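Lactate utilization protein C (Deinococcus radiodurans, PDB 2G40) may function in L-lactate utilization as a homodimeric member of the LutC/YkgG family, although its molecular activity is not established. Local coordinates at residues D62-Y67 and G140-D145; A120-A125 and R152-L157. All coordinates share one frame; numbering follows the deposited sequence.

Contact 1: residues D62-Y67 and G140-D145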
loop_
_atom_site.group_PDB
_atom_site.type_symbol
_atom_site.label_atom_id
_atom_site.label_comp_id
_atom_site.label_asym_id
_atom_site.label_seq_id
_atom_site.Cartn_x
_atom_site.Cartn_y
_atom_site.Cartn_z
ATOM N N ASP A 62 9.173 3.839 -20.281
ATOM C CA ASP A 62 8.204 4.808 -20.795
ATOM C C ASP A 62 7.124 5.093 -19.758
ATOM O O ASP A 62 6.719 6.213 -19.574
ATOM C CB ASP A 62 7.514 4.301 -22.047
ATOM C CG ASP A 62 8.445 4.174 -23.236
ATOM O OD1 ASP A 62 9.584 4.660 -23.157
ATOM O OD2 ASP A 62 8.026 3.593 -24.262
ATOM N N ARG A 63 6.642 4.040 -19.114
ATOM C CA ARG A 63 5.535 4.202 -18.170
ATOM C C ARG A 63 6.001 4.908 -16.899
ATOM O O ARG A 63 5.254 5.700 -16.329
ATOM C CB ARG A 63 4.886 2.849 -17.838
ATOM C CG ARG A 63 4.135 2.178 -18.981
ATOM C CD ARG A 63 2.906 2.968 -19.450
ATOM N NE ARG A 63 3.273 3.948 -20.466
ATOM C CZ ARG A 63 3.575 3.648 -21.729
ATOM N NH1 ARG A 63 3.559 2.382 -22.152
ATOM N NH2 ARG A 63 3.915 4.621 -22.575
ATOM N N ILE A 64 7.231 4.627 -16.465
ATOM C CA ILE A 64 7.799 5.273 -15.279
ATOM C C ILE A 64 8.048 6.746 -15.582
ATOM O O ILE A 64 7.747 7.603 -14.779
ATOM C CB ILE A 64 9.109 4.592 -14.854
ATOM C CG1 ILE A 64 8.813 3.191 -14.313
ATOM C CG2 ILE A 64 9.861 5.429 -13.836
ATOM C CD1 ILE A 64 7.977 3.088 -13.074
ATOM N N LEU A 65 8.593 7.036 -16.759
ATOM C CA LEU A 65 8.805 8.419 -17.152
ATOM C C LEU A 65 7.474 9.184 -17.243
ATOM O O LEU A 65 7.403 10.343 -16.818
ATOM C CB LEU A 65 9.625 8.514 -18.442
ATOM C CG LEU A 65 11.080 8.031 -18.309
ATOM C CD1 LEU A 65 11.736 7.989 -19.690
ATOM C CD2 LEU A 65 11.892 8.888 -17.334
ATOM N N ASP A 66 6.422 8.547 -17.766
ATOM C CA ASP A 66 5.108 9.214 -17.877
ATOM C C ASP A 66 4.482 9.510 -16.513
ATOM O O ASP A 66 3.727 10.472 -16.385
ATOM C CB ASP A 66 4.114 8.381 -18.684
ATOM C CG ASP A 66 4.479 8.278 -20.145
ATOM O OD1 ASP A 66 5.251 9.121 -20.642
ATOM O OD2 ASP A 66 3.995 7.325 -20.795
ATOM N N TYR A 67 4.770 8.655 -15.538
ATOM C CA TYR A 67 4.435 8.822 -14.100
ATOM C C TYR A 67 5.084 10.098 -13.533
ATOM O O TYR A 67 4.670 10.585 -12.479
ATOM C CB TYR A 67 4.955 7.565 -13.356
ATOM C CG TYR A 67 4.640 7.310 -11.888
ATOM C CD1 TYR A 67 3.598 7.947 -11.214
ATOM C CD2 TYR A 67 5.380 6.359 -11.184
ATOM C CE1 TYR A 67 3.328 7.663 -9.857
ATOM C CE2 TYR A 67 5.114 6.063 -9.839
ATOM C CZ TYR A 67 4.093 6.716 -9.176
ATOM O OH TYR A 67 3.855 6.401 -7.839
ATOM N N GLY A 140 3.678 0.370 -15.610
ATOM C CA GLY A 140 4.720 1.093 -14.887
ATOM C C GLY A 140 4.503 0.970 -13.399
ATOM O O GLY A 140 4.577 1.964 -12.652
ATOM N N THR A 141 4.180 -0.241 -12.963
ATOM C CA THR A 141 3.876 -0.504 -11.549
ATOM C C THR A 141 5.037 -1.108 -10.827
ATOM O O THR A 141 5.681 -2.022 -11.336
ATOM C CB THR A 141 2.712 -1.506 -11.408
ATOM O OG1 THR A 141 1.544 -0.951 -12.002
ATOM C CG2 THR A 141 2.422 -1.845 -9.925
ATOM N N ILE A 142 5.277 -0.624 -9.617
ATOM C CA ILE A 142 6.222 -1.252 -8.765
ATOM C C ILE A 142 5.421 -1.742 -7.567
ATOM O O ILE A 142 4.662 -0.989 -6.936
ATOM C CB ILE A 142 7.344 -0.310 -8.353
ATOM C CG1 ILE A 142 8.204 0.066 -9.568
ATOM C CG2 ILE A 142 8.188 -0.973 -7.296
ATOM C CD1 ILE A 142 9.100 1.259 -9.343
ATOM N N ILE A 143 5.577 -3.022 -7.276
ATOM C CA ILE A 143 4.944 -3.603 -6.102
ATOM C C ILE A 143 5.982 -3.854 -5.017
ATOM O O ILE A 143 7.016 -4.494 -5.254
ATOM C CB ILE A 143 4.262 -4.928 -6.410
ATOM C CG1 ILE A 143 3.203 -4.753 -7.506
ATOM C CG2 ILE A 143 3.635 -5.514 -5.098
ATOM C CD1 ILE A 143 2.615 -6.067 -8.055
ATOM N N LEU A 144 5.680 -3.336 -3.840
ATOM C CA LEU A 144 6.411 -3.625 -2.642
ATOM C C LEU A 144 5.638 -4.613 -1.808
ATOM O O LEU A 144 4.427 -4.452 -1.608
ATOM C CB LEU A 144 6.580 -2.366 -1.809
ATOM C CG LEU A 144 7.140 -1.109 -2.476
ATOM C CD1 LEU A 144 7.465 -0.116 -1.358
ATOM C CD2 LEU A 144 8.364 -1.364 -3.348
ATOM N N ASP A 145 6.363 -5.571 -1.244
ATOM C CA ASP A 145 5.798 -6.496 -0.267
ATOM C C ASP A 145 6.451 -6.370 1.112
ATOM O O ASP A 145 6.182 -7.178 1.985
ATOM C CB ASP A 145 5.797 -7.952 -0.773
ATOM C CG ASP A 145 7.194 -8.552 -0.908
ATOM O OD1 ASP A 145 8.195 -7.852 -0.672
ATOM O OD2 ASP A 145 7.275 -9.728 -1.292
#
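R63 lays the CB end of its side chain on G140, with CB 3.4 Å from G140 CA. The backbones are close here, R63 CA lying 4.6 Å from G140 CA. G140, with positive phi (59°) and no side chain, presents its bare CA to R63 CB; with T141 it faces I136 in a G1 beta bulge at the start of strand 141-144. The rest of the arginine bends at chi2 (-65°) and chi3 (87°), leaves the contact and curls over its own helix, one guanidinium face over D62 CB, to reach D66. There NH2 makes a salt bridge to D66 OD2 at 3.2 Å, the carboxylate oxygen lying in the guanidinium plane, while NE adds a weak bond to the same oxygen. I64 reaches the strand by its outer methyl: CD1 lies 3.6 Å from G140 O and 4.3 Å from CD1 of I142, an apolar touch that continues onto V220. Y67 packs on L195 and L218. The C-terminal part of helix 53-66 thus covers the beginning of strand 141-144, which runs between strands 134-136 and 192-196, while I64 and I142 both meet strand 217-223 of the parallel sheet.

Contact 2: residues A120-A125 and R152-L157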
loop_
_atom_site.group_PDB
_atom_site.type_symbol
_atom_site.label_atom_id
_atom_site.label_comp_id
_atom_site.label_asym_id
_atom_site.label_seq_id
_atom_site.Cartn_x
_atom_site.Cartn_y
_atom_site.Cartn_z
ATOM N N ALA A 120 8.382 12.124 12.464
ATOM C CA ALA A 120 9.192 13.330 12.280
ATOM C C ALA A 120 10.560 12.989 11.696
ATOM O O ALA A 120 11.041 13.681 10.812
ATOM C CB ALA A 120 9.341 14.056 13.588
ATOM N N GLU A 121 11.176 11.917 12.191
ATOM C CA GLU A 121 12.443 11.429 11.630
ATOM C C GLU A 121 12.268 11.029 10.169
ATOM O O GLU A 121 13.112 11.323 9.318
ATOM C CB GLU A 121 13.003 10.264 12.455
ATOM C CG GLU A 121 13.720 10.744 13.728
ATOM C CD GLU A 121 13.855 9.692 14.833
ATOM O OE1 GLU A 121 13.082 8.709 14.884
ATOM O OE2 GLU A 121 14.731 9.879 15.707
ATOM N N LEU A 122 11.180 10.334 9.873
ATOM C CA LEU A 122 10.892 9.968 8.475
ATOM C C LEU A 122 10.639 11.187 7.599
ATOM O O LEU A 122 11.059 11.239 6.445
ATOM C CB LEU A 122 9.678 9.059 8.409
ATOM C CG LEU A 122 9.941 7.707 9.049
ATOM C CD1 LEU A 122 8.656 6.955 9.154
ATOM C CD2 LEU A 122 10.969 6.953 8.223
ATOM N N ASP A 123 9.931 12.164 8.150
ATOM C CA ASP A 123 9.619 13.371 7.394
ATOM C C ASP A 123 10.878 14.203 7.144
ATOM O O ASP A 123 10.990 14.865 6.111
ATOM C CB ASP A 123 8.554 14.187 8.124
ATOM C CG ASP A 123 8.067 15.347 7.309
ATOM O OD1 ASP A 123 7.626 15.115 6.169
ATOM O OD2 ASP A 123 8.137 16.492 7.796
ATOM N N ARG A 124 11.839 14.143 8.064
ATOM C CA ARG A 124 13.068 14.925 7.939
ATOM C C ARG A 124 14.142 14.256 7.069
ATOM O O ARG A 124 15.069 14.919 6.608
ATOM C CB ARG A 124 13.614 15.258 9.325
ATOM C CG ARG A 124 12.811 16.384 9.998
ATOM C CD ARG A 124 13.034 16.465 11.516
ATOM N N ALA A 125 13.999 12.957 6.841
ATOM C CA ALA A 125 14.914 12.211 5.999
ATOM C C ALA A 125 14.831 12.782 4.587
ATOM O O ALA A 125 13.784 13.294 4.181
ATOM C CB ALA A 125 14.536 10.724 6.014
ATOM N N ARG A 152 9.014 -1.431 6.467
ATOM C CA ARG A 152 7.584 -1.263 6.758
ATOM C C ARG A 152 6.962 -0.190 5.887
ATOM O O ARG A 152 7.655 0.610 5.277
ATOM C CB ARG A 152 7.357 -0.969 8.240
ATOM C CG ARG A 152 7.946 0.351 8.710
ATOM C CD ARG A 152 8.057 0.405 10.214
ATOM N NE ARG A 152 8.907 1.488 10.639
ATOM C CZ ARG A 152 8.479 2.666 11.084
ATOM N NH1 ARG A 152 7.188 2.905 11.311
ATOM N NH2 ARG A 152 9.361 3.587 11.396
ATOM N N ARG A 153 5.637 -0.171 5.865
ATOM C CA ARG A 153 4.904 0.700 4.959
ATOM C C ARG A 153 5.243 2.173 5.153
ATOM O O ARG A 153 5.322 2.907 4.188
ATOM C CB ARG A 153 3.415 0.437 5.092
ATOM C CG ARG A 153 3.032 -0.923 4.533
ATOM C CD ARG A 153 1.589 -0.966 4.143
ATOM N NE ARG A 153 0.757 -1.221 5.292
ATOM C CZ ARG A 153 -0.402 -0.617 5.564
ATOM N NH1 ARG A 153 -0.910 0.341 4.789
ATOM N NH2 ARG A 153 -1.052 -0.985 6.656
ATOM N N ALA A 154 5.489 2.585 6.393
ATOM C CA ALA A 154 5.742 3.991 6.670
ATOM C C ALA A 154 6.966 4.517 5.938
ATOM O O ALA A 154 7.008 5.687 5.616
ATOM C CB ALA A 154 5.907 4.231 8.164
ATOM N N LEU A 155 7.959 3.659 5.713
ATOM C CA LEU A 155 9.242 4.098 5.165
ATOM C C LEU A 155 9.132 4.586 3.736
ATOM O O LEU A 155 9.922 5.417 3.314
ATOM C CB LEU A 155 10.259 2.965 5.203
ATOM C CG LEU A 155 10.655 2.369 6.540
ATOM C CD1 LEU A 155 11.906 1.519 6.348
ATOM C CD2 LEU A 155 10.885 3.440 7.561
ATOM N N SER A 156 8.178 4.059 2.987
ATOM C CA SER A 156 7.976 4.479 1.600
ATOM C C SER A 156 6.739 5.367 1.456
ATOM O O SER A 156 6.369 5.759 0.351
ATOM C CB SER A 156 7.908 3.256 0.677
ATOM O OG SER A 156 7.071 2.233 1.207
ATOM N N LEU A 157 6.118 5.726 2.570
ATOM C CA LEU A 157 4.988 6.626 2.520
ATOM C C LEU A 157 5.320 8.023 2.977
ATOM O O LEU A 157 4.860 8.986 2.391
ATOM C CB LEU A 157 3.840 6.107 3.383
ATOM C CG LEU A 157 2.639 7.068 3.351
ATOM C CD1 LEU A 157 1.982 7.045 1.972
ATOM C CD2 LEU A 157 1.646 6.763 4.420
#
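L122, on helix 119-124, meets the 152-157 loop with both methyls of its forked end. CD2 touches CD2 of L155 at 3.6 Å, the two leucine side chains crossing at a slant, while CD1 lies 4.0 Å from A154 CB and 4.1 Å from R152 NH2, approaching that guanidinium obliquely. No hydrogen bond joins the segments; the contact is mainly apolar. R152 gets there with CG between the backbone N and the carbonyl carbon (chi1 65°) and an extended chain from CG to NE. Its three nitrogens each have a partner: NE a salt bridge to D113, NH2 the carbonyl of L117, and NH1 the carbonyl of V212 of the second subunit. The loop itself is wound into successive turns with N-H to O bonds three residues back, L155 N to R152 O (3.1 Å) and L157 N to A154 O (3.2 Å). L122 and L155 also both pack on I94, and A154 touches L157 of the second subunit. The arrangement is a helix-to-loop apolar contact beside strand 92-94 of a parallel sheet, consistent with the Rossmann-like fold expected of the LUD domain, and it reaches the dimer interface.

In the fold
Contacts 1 and 2 have centres about 20 Å apart, and their segments alternate along the chain: 62-67, 120-125, 140-145, 152-157. Each borders the six-stranded parallel sheet at a different place, contact 1 at strand 217-223 and contact 2 at strand 92-94. Strand 141-144, in the small mixed sheet, leads into the loop carrying 152-157, so one continuous piece of chain serves both. They also meet directly, L144 CD1 lying 3.5 Å from S156 OG. The second subunit comes near both: its V186 packs on T141 of segment 140-145, and it meets the 152-157 loop more extensively. The interleaved segments thus link an early helix with both sheets, and contact 2 lies at the dimer interface.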